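Local coordinates for protein transcriptional regulator ComR (Streptococcus vestibularis F0396, PDB 6HU8) that probably binds DNA through a helix-turn-helix domain and controls competence genes in response to a signalling peptide sensed by its TPR domain, at residues A[223-227]-A[256-260]; A[230-234]-A[249-253]; A[149-153]-A[183-187]. All blocks are in the same frame, centred on the assembly; numbering follows the deposited sequence.

Contact 1: residues A[223-227]-A[256-260]; sequences FKDFL and YELIH
Y256 is the residue most covered here, its ring meeting F226 over one face and F223 at one edge. The F226 and Y256 rings lie nearly parallel, planes 8° apart, but they are slid past one another, so there is little true overlap: F226 CD1 sits off-centre over the tyrosine face, 3.5 Å from Y256 CG, while F226 CE1 comes to 3.3 Å from Y256 CB. Broad, flat side chains suit this join, because they present large apolar faces and can reach across the separation of the backbones, the CA atoms of F226 and Y256 being 8.1 Å apart. F223 arrives differently. Its CD1 lies near the plane of the Y256 ring, 3.6 Å from Y256 CD1, with the two rings oblique to each other. One face of F223 is taken by H260 in an offset stack, centroids 4.2 Å apart and planes at 28°, in which H260 ND1 stands over the rim of the phenylalanine at 3.2 Å from F223 CD2. With CG anti to the backbone N (chi1 -171°), the H260 ring extends toward F223. The stack is reinforced by reciprocal CH-pi contacts, the CB of each residue lying over the other's ring. Together F223, F226, Y256 and H260 make an aromatic cluster at one end of an antiparallel helix pair in the tetratricopeptide-type array, where helix 226-240 begins and helix 246-261 finishes. A type II turn from F223 to F226, closed by F226 N to F223 O at 3.1 Å, links the two phenylalanines, both of which point toward helix 246-261. L227, branched and apolar, crosses Y256 at about a right angle, its CD2 3.9 Å from Y256 CE2. Behind the phenylalanines, I218 of helix 200-219 touches both F223 and F226.

Contact 2: residues A[230-234]-A[249-253]; sequences IDKLL and VYILE
V249 packs among I230, L233 and L234: its CG1 meets L234 CD2 at 3.7 Å and also approaches I230 CG2 and L233 CB, while its CG2 packs on L233 CB at 4.0 Å. A short beta-branched residue fits where the backbones come closest, the CA atoms of I230 and V249 being 6.8 Å apart. I230 CD1 lies near the V249 carbonyl oxygen and 4.3 Å from L252 CB, and I230 CG2, anti to the backbone N, is 3.4 Å from E253 OE2. The extended E253 chain crosses I230 at a slant, bringing OE2 to that methyl. L234 is met at about a right angle by Y250, whose OH is 3.5 Å from L234 CD1. These residues join two consecutive helices of the tetratricopeptide array; segments 230-234 and 249-253 run antiparallel, 170° between their directions, with axes 10.5 Å apart at closest approach. One shell out, F207 of helix 200-219 backs both L233 and V249, and L210 touches L233. Helix 264-279 flanks helix 246-261, with A274 and K273 against Y250 and N270 against E253.

Contact 3: residues A[149-153]-A[183-187]; sequences FEQVK and IFDRI
K153 lies against I183 of helix 181-192 while its ammonium group is tied down within its own segment: K153 NZ gives a salt-bridging hydrogen bond to E150 OE2 at 2.6 Å. The carboxylate oxygen is met on its syn side, with the nitrogen 35° out of the carboxylate plane. Lysine suits the place because its fully extended chain beyond CG puts CE and NZ beside the isoleucine, NZ coming to 3.4 Å from I183 CD1, and still delivers the charge to E150. R186 approaches the other end of K153. Its chain bends at chi2 and chi3, K153 CB lies off-centre over one face of its guanidinium, and its CD packs 3.4 Å from the K153 backbone O. The two positive groups stay apart, and E150 probably offsets part of the lysine's charge. The apolar half of the contact is built on F149, whose ring edge meets I183 CG2 at 4.0 Å from CZ. F149 and I187 point at each other from opposite directions, I187 CD1 lying obliquely to the ring, 4.0 Å from F149 CE1; the same CD1 is also 4.4 Å from V152 CG1. The branches of the isoleucines let CG2 of one and CD1 of the other reach different parts of the ring. Helices 139-152 and 181-192 are next-but-one neighbours in the tetratricopeptide array, and helix 160-173, which lies between them in the chain, supports both: Y169 stacks on F149 and also touches I183 and F184. Q151 binds beyond the array, its NE2 hydrogen-bonded to G29 O and Q36 OE1 and its OE1 to K51 NZ. This puts segment 149-153 beside the N-terminal helix-turn-helix region, consistent with a DNA-binding domain docked on the peptide-sensing domain in the apo form.

From the N terminus, contact 3 comes first: it closes the loop between 149-153 and 183-187, which carries helix 160-173, and joins helix 139-152 to helix 181-192 before either of the others begins. The chain then passes through helix 200-219 and opens contact 1, whose loop from 223-227 to 256-260 encloses the shorter loop of contact 2. These two join the same antiparallel helices, contact 1 near one end and contact 2 farther along, and they touch where F226 CZ lies 3.8 Å from L252 O. Contact 3 sits about 23 Å from each, centre to centre, linked to contact 1 by a long, weak ion pair between K224 and D185.

Contact 1: residues A[223-227]-A[256-260]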
ATOM      1  N   PHE A 223      19.253  -0.729 -11.227  1.00 47.99           N
ATOM      2  CA  PHE A 223      18.692  -1.132 -12.517  1.00 47.14           C
ATOM      3  C   PHE A 223      18.523  -2.643 -12.687  1.00 51.70           C
ATOM      4  O   PHE A 223      17.898  -3.092 -13.664  1.00 50.38           O
ATOM      5  CB  PHE A 223      19.542  -0.560 -13.655  1.00 46.14           C
ATOM      6  CG  PHE A 223      19.343   0.916 -13.865  1.00 43.93           C
ATOM      7  CD1 PHE A 223      18.142   1.398 -14.342  1.00 42.46           C
ATOM      8  CD2 PHE A 223      20.341   1.817 -13.554  1.00 48.47           C
ATOM      9  CE1 PHE A 223      17.945   2.751 -14.528  1.00 42.93           C
ATOM     10  CE2 PHE A 223      20.150   3.169 -13.734  1.00 49.96           C
ATOM     11  CZ  PHE A 223      18.948   3.635 -14.230  1.00 45.71           C
ATOM     12  N   LYS A 224      19.040  -3.426 -11.737  1.00 50.32           N
ATOM     13  CA  LYS A 224      18.871  -4.878 -11.806  1.00 49.65           C
ATOM     14  C   LYS A 224      17.385  -5.235 -11.765  1.00 54.10           C
ATOM     15  O   LYS A 224      16.629  -4.660 -10.984  1.00 49.30           O
ATOM     16  CB  LYS A 224      19.621  -5.582 -10.673  1.00 54.86           C
ATOM     17  CG  LYS A 224      19.122  -5.245  -9.260  1.00 56.31           C
ATOM     18  CD  LYS A 224      19.321  -6.421  -8.306  1.00 63.67           C
ATOM     19  CE  LYS A 224      19.245  -5.983  -6.844  1.00 59.53           C
ATOM     20  NZ  LYS A 224      20.409  -5.121  -6.483  1.00 65.08           N
ATOM     21  N   ASP A 225      16.981  -6.161 -12.637  1.00 54.52           N
ATOM     22  CA  ASP A 225      15.594  -6.621 -12.754  1.00 53.82           C
ATOM     23  C   ASP A 225      14.593  -5.549 -13.221  1.00 53.84           C
ATOM     24  O   ASP A 225      13.376  -5.746 -13.065  1.00 50.79           O
ATOM     25  CB  ASP A 225      15.098  -7.206 -11.419  1.00 56.34           C
ATOM     26  CG  ASP A 225      15.844  -8.463 -11.020  1.00 63.32           C
ATOM     27  OD1 ASP A 225      15.472  -9.556 -11.506  1.00 68.12           O
ATOM     28  OD2 ASP A 225      16.801  -8.352 -10.222  1.00 64.42           O
ATOM     29  N   PHE A 226      15.074  -4.438 -13.790  1.00 49.84           N
ATOM     30  CA  PHE A 226      14.156  -3.358 -14.170  1.00 45.14           C
ATOM     31  C   PHE A 226      13.107  -3.848 -15.173  1.00 45.46           C
ATOM     32  O   PHE A 226      11.924  -3.534 -15.035  1.00 42.46           O
ATOM     33  CB  PHE A 226      14.898  -2.145 -14.757  1.00 44.84           C
ATOM     34  CG  PHE A 226      13.994  -0.960 -15.034  1.00 43.35           C
ATOM     35  CD1 PHE A 226      13.330  -0.840 -16.254  1.00 41.98           C
ATOM     36  CD2 PHE A 226      13.801   0.024 -14.076  1.00 40.72           C
ATOM     37  CE1 PHE A 226      12.488   0.235 -16.503  1.00 39.29           C
ATOM     38  CE2 PHE A 226      12.960   1.105 -14.318  1.00 37.34           C
ATOM     39  CZ  PHE A 226      12.304   1.207 -15.538  1.00 40.31           C
ATOM     40  N   LEU A 227      13.529  -4.624 -16.169  1.00 43.98           N
ATOM     41  CA  LEU A 227      12.587  -5.100 -17.181  1.00 44.37           C
ATOM     42  C   LEU A 227      11.678  -6.173 -16.597  1.00 44.21           C
ATOM     43  O   LEU A 227      10.595  -6.425 -17.112  1.00 42.77           O
ATOM     44  CB  LEU A 227      13.326  -5.629 -18.411  1.00 46.41           C
ATOM     45  CG  LEU A 227      14.143  -4.595 -19.186  1.00 43.96           C
ATOM     46  CD1 LEU A 227      14.864  -5.255 -20.364  1.00 47.12           C
ATOM     47  CD2 LEU A 227      13.241  -3.464 -19.668  1.00 42.38           C
ATOM     48  N   TYR A 256      14.245   4.226 -19.044  1.00 36.47           N
ATOM     49  CA  TYR A 256      15.271   3.215 -18.784  1.00 40.74           C
ATOM     50  C   TYR A 256      16.237   3.037 -19.975  1.00 41.34           C
ATOM     51  O   TYR A 256      17.475   3.083 -19.811  1.00 41.02           O
ATOM     52  CB  TYR A 256      14.599   1.882 -18.438  1.00 37.29           C
ATOM     53  CG  TYR A 256      15.558   0.717 -18.426  1.00 37.49           C
ATOM     54  CD1 TYR A 256      16.438   0.521 -17.364  1.00 39.53           C
ATOM     55  CD2 TYR A 256      15.596  -0.181 -19.487  1.00 43.57           C
ATOM     56  CE1 TYR A 256      17.326  -0.544 -17.360  1.00 39.28           C
ATOM     57  CE2 TYR A 256      16.477  -1.238 -19.494  1.00 42.46           C
ATOM     58  CZ  TYR A 256      17.341  -1.413 -18.433  1.00 41.27           C
ATOM     59  OH  TYR A 256      18.208  -2.473 -18.449  1.00 46.54           O
ATOM     60  N   GLU A 257      15.674   2.827 -21.166  1.00 37.76           N
ATOM     61  CA  GLU A 257      16.479   2.674 -22.382  1.00 36.37           C
ATOM     62  C   GLU A 257      17.343   3.907 -22.645  1.00 41.14           C
ATOM     63  O   GLU A 257      18.520   3.789 -22.992  1.00 41.54           O
ATOM     64  CB  GLU A 257      15.588   2.386 -23.601  1.00 38.21           C
ATOM     65  CG  GLU A 257      14.945   1.020 -23.578  1.00 34.79           C
ATOM     66  CD  GLU A 257      15.948  -0.124 -23.736  1.00 44.73           C
ATOM     67  OE1 GLU A 257      15.552  -1.286 -23.474  1.00 42.87           O
ATOM     68  OE2 GLU A 257      17.117   0.130 -24.131  1.00 43.05           O
ATOM     69  N   LEU A 258      16.750   5.086 -22.489  1.00 38.78           N
ATOM     70  CA  LEU A 258      17.471   6.352 -22.602  1.00 39.88           C
ATOM     71  C   LEU A 258      18.609   6.480 -21.589  1.00 40.43           C
ATOM     72  O   LEU A 258      19.772   6.668 -21.960  1.00 41.81           O
ATOM     73  CB  LEU A 258      16.516   7.518 -22.386  1.00 43.70           C
ATOM     74  CG  LEU A 258      16.160   8.498 -23.485  1.00 47.61           C
ATOM     75  CD1 LEU A 258      15.662   9.749 -22.793  1.00 46.71           C
ATOM     76  CD2 LEU A 258      17.343   8.799 -24.387  1.00 47.12           C
ATOM     77  N   ILE A 259      18.257   6.427 -20.307  1.00 39.96           N
ATOM     78  CA  ILE A 259      19.203   6.739 -19.243  1.00 41.86           C
ATOM     79  C   ILE A 259      20.204   5.623 -19.026  1.00 45.89           C
ATOM     80  O   ILE A 259      21.410   5.873 -18.884  1.00 42.75           O
ATOM     81  CB  ILE A 259      18.492   7.012 -17.901  1.00 42.96           C
ATOM     82  CG1 ILE A 259      17.599   8.250 -18.007  1.00 42.30           C
ATOM     83  CG2 ILE A 259      19.514   7.160 -16.772  1.00 43.85           C
ATOM     84  CD1 ILE A 259      16.879   8.579 -16.715  1.00 38.65           C
ATOM     85  N   HIS A 260      19.722   4.386 -18.989  1.00 40.31           N
ATOM     86  CA  HIS A 260      20.633   3.303 -18.664  1.00 43.58           C
ATOM     87  C   HIS A 260      21.380   2.741 -19.886  1.00 42.87           C
ATOM     88  O   HIS A 260      22.560   2.400 -19.790  1.00 41.20           O
ATOM     89  CB  HIS A 260      19.900   2.179 -17.951  1.00 43.01           C
ATOM     90  CG  HIS A 260      20.813   1.137 -17.402  1.00 42.79           C
ATOM     91  ND1 HIS A 260      21.765   1.418 -16.445  1.00 42.64           N
ATOM     92  CD2 HIS A 260      20.935  -0.183 -17.676  1.00 44.70           C
ATOM     93  CE1 HIS A 260      22.429   0.318 -16.150  1.00 47.20           C
ATOM     94  NE2 HIS A 260      21.951  -0.668 -16.886  1.00 43.01           N
TER

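Contact 2: residues A[230-234]-A[249-253]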
ATOM      1  N   ILE A 230       8.952  -4.099 -15.389  1.00 41.91           N
ATOM      2  CA  ILE A 230       8.100  -3.722 -16.526  1.00 41.63           C
ATOM      3  C   ILE A 230       7.175  -4.872 -16.895  1.00 38.05           C
ATOM      4  O   ILE A 230       5.986  -4.676 -17.150  1.00 39.07           O
ATOM      5  CB  ILE A 230       8.936  -3.314 -17.773  1.00 40.71           C
ATOM      6  CG1 ILE A 230       9.808  -2.087 -17.456  1.00 41.26           C
ATOM      7  CG2 ILE A 230       8.023  -3.081 -18.997  1.00 40.06           C
ATOM      8  CD1 ILE A 230       8.997  -0.837 -17.105  1.00 36.40           C
ATOM      9  N   ASP A 231       7.737  -6.077 -16.916  1.00 40.46           N
ATOM     10  CA  ASP A 231       6.994  -7.274 -17.293  1.00 43.43           C
ATOM     11  C   ASP A 231       5.816  -7.541 -16.347  1.00 45.36           C
ATOM     12  O   ASP A 231       4.717  -7.940 -16.770  1.00 39.17           O
ATOM     13  CB  ASP A 231       7.944  -8.474 -17.321  1.00 44.93           C
ATOM     14  CG  ASP A 231       8.789  -8.516 -18.589  1.00 50.02           C
ATOM     15  OD1 ASP A 231       8.349  -7.965 -19.613  1.00 48.40           O
ATOM     16  OD2 ASP A 231       9.890  -9.097 -18.564  1.00 57.48           O
ATOM     17  N   LYS A 232       6.048  -7.311 -15.062  1.00 43.40           N
ATOM     18  CA  LYS A 232       5.007  -7.552 -14.074  1.00 42.06           C
ATOM     19  C   LYS A 232       3.902  -6.518 -14.247  1.00 43.88           C
ATOM     20  O   LYS A 232       2.711  -6.852 -14.206  1.00 39.93           O
ATOM     21  CB  LYS A 232       5.571  -7.505 -12.654  1.00 41.84           C
ATOM     22  CG  LYS A 232       4.602  -8.067 -11.593  1.00 41.94           C
ATOM     23  CD  LYS A 232       4.686  -9.579 -11.518  1.00 42.81           C
ATOM     24  CE  LYS A 232       3.821 -10.150 -10.384  1.00 44.34           C
ATOM     25  NZ  LYS A 232       4.522 -11.271  -9.706  1.00 46.92           N
ATOM     26  N   LEU A 233       4.304  -5.263 -14.460  1.00 39.64           N
ATOM     27  CA  LEU A 233       3.342  -4.190 -14.705  1.00 39.71           C
ATOM     28  C   LEU A 233       2.407  -4.514 -15.876  1.00 41.62           C
ATOM     29  O   LEU A 233       1.186  -4.324 -15.784  1.00 40.29           O
ATOM     30  CB  LEU A 233       4.073  -2.877 -14.975  1.00 39.45           C
ATOM     31  CG  LEU A 233       4.616  -2.145 -13.762  1.00 40.22           C
ATOM     32  CD1 LEU A 233       5.735  -1.252 -14.249  1.00 37.09           C
ATOM     33  CD2 LEU A 233       3.505  -1.332 -13.117  1.00 37.32           C
ATOM     34  N   LEU A 234       2.985  -5.010 -16.969  1.00 38.25           N
ATOM     35  CA  LEU A 234       2.208  -5.366 -18.146  1.00 40.76           C
ATOM     36  C   LEU A 234       1.331  -6.587 -17.852  1.00 43.43           C
ATOM     37  O   LEU A 234       0.195  -6.680 -18.336  1.00 46.23           O
ATOM     38  CB  LEU A 234       3.130  -5.630 -19.348  1.00 36.60           C
ATOM     39  CG  LEU A 234       3.898  -4.429 -19.911  1.00 39.06           C
ATOM     40  CD1 LEU A 234       4.718  -4.821 -21.129  1.00 39.20           C
ATOM     41  CD2 LEU A 234       2.949  -3.299 -20.268  1.00 40.97           C
ATOM     42  N   VAL A 249       3.561   2.886 -18.283  1.00 32.50           N
ATOM     43  CA  VAL A 249       4.513   1.778 -18.234  1.00 34.81           C
ATOM     44  C   VAL A 249       5.551   1.896 -19.345  1.00 38.16           C
ATOM     45  O   VAL A 249       6.759   1.770 -19.107  1.00 37.07           O
ATOM     46  CB  VAL A 249       3.782   0.421 -18.327  1.00 35.45           C
ATOM     47  CG1 VAL A 249       4.784  -0.714 -18.326  1.00 36.26           C
ATOM     48  CG2 VAL A 249       2.808   0.266 -17.145  1.00 33.22           C
ATOM     49  N   TYR A 250       5.091   2.147 -20.566  1.00 34.19           N
ATOM     50  CA  TYR A 250       6.021   2.306 -21.685  1.00 37.17           C
ATOM     51  C   TYR A 250       6.874   3.580 -21.587  1.00 38.12           C
ATOM     52  O   TYR A 250       7.993   3.635 -22.124  1.00 36.31           O
ATOM     53  CB  TYR A 250       5.251   2.256 -23.003  1.00 37.20           C
ATOM     54  CG  TYR A 250       4.820   0.839 -23.287  1.00 34.90           C
ATOM     55  CD1 TYR A 250       5.759  -0.133 -23.596  1.00 38.45           C
ATOM     56  CD2 TYR A 250       3.492   0.465 -23.208  1.00 35.92           C
ATOM     57  CE1 TYR A 250       5.388  -1.435 -23.834  1.00 39.74           C
ATOM     58  CE2 TYR A 250       3.111  -0.844 -23.434  1.00 40.48           C
ATOM     59  CZ  TYR A 250       4.070  -1.784 -23.758  1.00 39.90           C
ATOM     60  OH  TYR A 250       3.698  -3.087 -23.988  1.00 47.77           O
ATOM     61  N   ILE A 251       6.370   4.595 -20.896  1.00 35.04           N
ATOM     62  CA  ILE A 251       7.175   5.800 -20.663  1.00 32.73           C
ATOM     63  C   ILE A 251       8.377   5.455 -19.775  1.00 35.94           C
ATOM     64  O   ILE A 251       9.509   5.853 -20.074  1.00 34.14           O
ATOM     65  CB  ILE A 251       6.342   6.935 -20.012  1.00 35.55           C
ATOM     66  CG1 ILE A 251       5.355   7.537 -21.017  1.00 36.61           C
ATOM     67  CG2 ILE A 251       7.255   8.029 -19.435  1.00 36.35           C
ATOM     68  CD1 ILE A 251       4.390   8.566 -20.389  1.00 36.21           C
ATOM     69  N   LEU A 252       8.140   4.709 -18.696  1.00 32.97           N
ATOM     70  CA  LEU A 252       9.231   4.247 -17.820  1.00 38.90           C
ATOM     71  C   LEU A 252      10.234   3.369 -18.563  1.00 39.24           C
ATOM     72  O   LEU A 252      11.443   3.521 -18.375  1.00 38.33           O
ATOM     73  CB  LEU A 252       8.690   3.472 -16.608  1.00 33.13           C
ATOM     74  CG  LEU A 252       8.050   4.271 -15.476  1.00 38.15           C
ATOM     75  CD1 LEU A 252       7.159   3.363 -14.613  1.00 39.62           C
ATOM     76  CD2 LEU A 252       9.151   4.912 -14.613  1.00 40.16           C
ATOM     77  N   GLU A 253       9.752   2.445 -19.394  1.00 35.46           N
ATOM     78  CA  GLU A 253      10.674   1.614 -20.172  1.00 37.47           C
ATOM     79  C   GLU A 253      11.510   2.472 -21.141  1.00 41.36           C
ATOM     80  O   GLU A 253      12.693   2.187 -21.397  1.00 38.59           O
ATOM     81  CB  GLU A 253       9.924   0.521 -20.950  1.00 40.43           C
ATOM     82  CG  GLU A 253      10.885  -0.534 -21.515  1.00 42.98           C
ATOM     83  CD  GLU A 253      10.202  -1.695 -22.203  1.00 44.73           C
ATOM     84  OE1 GLU A 253      10.910  -2.466 -22.879  1.00 41.75           O
ATOM     85  OE2 GLU A 253       8.970  -1.852 -22.063  1.00 45.85           O
TER

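Contact 3: residues A[149-153]-A[183-187]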
ATOM      1  N   PHE A 149       4.875  -2.169   9.041  1.00 34.02           N
ATOM      2  CA  PHE A 149       5.887  -2.414   8.015  1.00 34.76           C
ATOM      3  C   PHE A 149       6.899  -3.472   8.454  1.00 38.49           C
ATOM      4  O   PHE A 149       7.299  -4.295   7.634  1.00 36.81           O
ATOM      5  CB  PHE A 149       6.633  -1.133   7.632  1.00 35.96           C
ATOM      6  CG  PHE A 149       7.615  -1.324   6.501  1.00 38.45           C
ATOM      7  CD1 PHE A 149       7.203  -1.894   5.298  1.00 39.97           C
ATOM      8  CD2 PHE A 149       8.941  -0.928   6.636  1.00 39.88           C
ATOM      9  CE1 PHE A 149       8.105  -2.085   4.249  1.00 42.52           C
ATOM     10  CE2 PHE A 149       9.852  -1.104   5.599  1.00 41.84           C
ATOM     11  CZ  PHE A 149       9.439  -1.684   4.401  1.00 43.16           C
ATOM     12  N   GLU A 150       7.320  -3.454   9.729  1.00 37.13           N
ATOM     13  CA  GLU A 150       8.184  -4.527  10.257  1.00 38.45           C
ATOM     14  C   GLU A 150       7.536  -5.891  10.043  1.00 38.58           C
ATOM     15  O   GLU A 150       8.209  -6.874   9.774  1.00 38.65           O
ATOM     16  CB  GLU A 150       8.461  -4.361  11.750  1.00 37.68           C
ATOM     17  CG  GLU A 150       9.626  -3.496  12.105  1.00 48.89           C
ATOM     18  CD  GLU A 150      10.925  -3.971  11.476  1.00 47.71           C
ATOM     19  OE1 GLU A 150      11.244  -5.182  11.541  1.00 49.06           O
ATOM     20  OE2 GLU A 150      11.615  -3.119  10.888  1.00 59.00           O
ATOM     21  N   GLN A 151       6.218  -5.948  10.199  1.00 37.13           N
ATOM     22  CA  GLN A 151       5.510  -7.207  10.050  1.00 35.99           C
ATOM     23  C   GLN A 151       5.438  -7.587   8.564  1.00 38.15           C
ATOM     24  O   GLN A 151       5.536  -8.763   8.208  1.00 37.85           O
ATOM     25  CB  GLN A 151       4.124  -7.106  10.699  1.00 37.00           C
ATOM     26  CG  GLN A 151       4.249  -7.184  12.226  1.00 37.40           C
ATOM     27  CD  GLN A 151       2.999  -6.773  12.987  1.00 32.90           C
ATOM     28  OE1 GLN A 151       2.101  -6.139  12.452  1.00 35.24           O
ATOM     29  NE2 GLN A 151       2.955  -7.129  14.261  1.00 37.08           N
ATOM     30  N   VAL A 152       5.333  -6.597   7.688  1.00 40.50           N
ATOM     31  CA  VAL A 152       5.238  -6.900   6.257  1.00 42.96           C
ATOM     32  C   VAL A 152       6.568  -7.488   5.758  1.00 44.10           C
ATOM     33  O   VAL A 152       6.579  -8.382   4.902  1.00 45.84           O
ATOM     34  CB  VAL A 152       4.847  -5.645   5.437  1.00 43.52           C
ATOM     35  CG1 VAL A 152       5.228  -5.797   3.964  1.00 44.85           C
ATOM     36  CG2 VAL A 152       3.363  -5.369   5.595  1.00 40.19           C
ATOM     37  N   LYS A 153       7.677  -7.010   6.324  1.00 41.30           N
ATOM     38  CA  LYS A 153       9.009  -7.503   5.967  1.00 44.54           C
ATOM     39  C   LYS A 153       9.137  -9.026   6.083  1.00 46.31           C
ATOM     40  O   LYS A 153       9.941  -9.640   5.386  1.00 47.58           O
ATOM     41  CB  LYS A 153      10.079  -6.853   6.847  1.00 44.95           C
ATOM     42  CG  LYS A 153      10.341  -5.372   6.594  1.00 42.92           C
ATOM     43  CD  LYS A 153      11.310  -4.846   7.658  1.00 43.75           C
ATOM     44  CE  LYS A 153      11.597  -3.365   7.509  1.00 47.88           C
ATOM     45  NZ  LYS A 153      12.572  -2.831   8.529  1.00 45.19           N
ATOM     46  N   ILE A 183      16.669  -3.845   2.632  1.00 54.16           N
ATOM     47  CA  ILE A 183      15.224  -3.785   2.789  1.00 54.80           C
ATOM     48  C   ILE A 183      14.548  -3.611   1.434  1.00 47.91           C
ATOM     49  O   ILE A 183      13.618  -4.356   1.097  1.00 52.05           O
ATOM     50  CB  ILE A 183      14.794  -2.638   3.716  1.00 54.72           C
ATOM     51  CG1 ILE A 183      15.219  -2.925   5.164  1.00 54.35           C
ATOM     52  CG2 ILE A 183      13.287  -2.413   3.620  1.00 48.61           C
ATOM     53  CD1 ILE A 183      14.778  -1.861   6.126  1.00 59.12           C
ATOM     54  N   PHE A 184      15.025  -2.635   0.664  1.00 43.85           N
ATOM     55  CA  PHE A 184      14.449  -2.350  -0.648  1.00 47.78           C
ATOM     56  C   PHE A 184      14.431  -3.596  -1.530  1.00 47.39           C
ATOM     57  O   PHE A 184      13.383  -3.984  -2.057  1.00 45.30           O
ATOM     58  CB  PHE A 184      15.218  -1.222  -1.340  1.00 48.88           C
ATOM     59  CG  PHE A 184      14.659  -0.842  -2.694  1.00 45.52           C
ATOM     60  CD1 PHE A 184      13.531  -0.029  -2.796  1.00 46.84           C
ATOM     61  CD2 PHE A 184      15.261  -1.297  -3.868  1.00 48.23           C
ATOM     62  CE1 PHE A 184      13.009   0.323  -4.045  1.00 43.42           C
ATOM     63  CE2 PHE A 184      14.746  -0.951  -5.127  1.00 46.58           C
ATOM     64  CZ  PHE A 184      13.625  -0.135  -5.212  1.00 44.59           C
ATOM     65  N   ASP A 185      15.580  -4.248  -1.667  1.00 46.99           N
ATOM     66  CA  ASP A 185      15.659  -5.425  -2.526  1.00 48.05           C
ATOM     67  C   ASP A 185      14.759  -6.553  -2.026  1.00 47.39           C
ATOM     68  O   ASP A 185      14.171  -7.281  -2.824  1.00 46.81           O
ATOM     69  CB  ASP A 185      17.106  -5.931  -2.645  1.00 53.55           C
ATOM     70  CG  ASP A 185      18.015  -4.954  -3.381  1.00 54.17           C
ATOM     71  OD1 ASP A 185      17.515  -3.940  -3.907  1.00 52.48           O
ATOM     72  OD2 ASP A 185      19.240  -5.203  -3.439  1.00 59.64           O
ATOM     73  N   ARG A 186      14.649  -6.710  -0.710  1.00 48.93           N
ATOM     74  CA  ARG A 186      13.777  -7.746  -0.171  1.00 49.83           C
ATOM     75  C   ARG A 186      12.324  -7.450  -0.517  1.00 47.08           C
ATOM     76  O   ARG A 186      11.578  -8.340  -0.927  1.00 47.13           O
ATOM     77  CB  ARG A 186      13.926  -7.871   1.344  1.00 53.89           C
ATOM     78  CG  ARG A 186      13.066  -8.983   1.950  1.00 56.24           C
ATOM     79  CD  ARG A 186      12.356  -8.541   3.235  1.00 63.84           C
ATOM     80  NE  ARG A 186      13.177  -7.637   4.044  1.00 67.30           N
ATOM     81  CZ  ARG A 186      14.002  -8.026   5.018  1.00 70.12           C
ATOM     82  NH1 ARG A 186      14.701  -7.121   5.699  1.00 61.92           N
ATOM     83  NH2 ARG A 186      14.128  -9.316   5.315  1.00 71.68           N
ATOM     84  N   ILE A 187      11.922  -6.197  -0.346  1.00 44.99           N
ATOM     85  CA  ILE A 187      10.536  -5.825  -0.630  1.00 43.99           C
ATOM     86  C   ILE A 187      10.230  -5.972  -2.123  1.00 43.65           C
ATOM     87  O   ILE A 187       9.242  -6.617  -2.504  1.00 43.67           O
ATOM     88  CB  ILE A 187      10.240  -4.383  -0.158  1.00 44.10           C
ATOM     89  CG1 ILE A 187      10.187  -4.321   1.374  1.00 46.17           C
ATOM     90  CG2 ILE A 187       8.935  -3.888  -0.724  1.00 40.05           C
ATOM     91  CD1 ILE A 187       9.124  -5.215   1.972  1.00 48.65           C
TER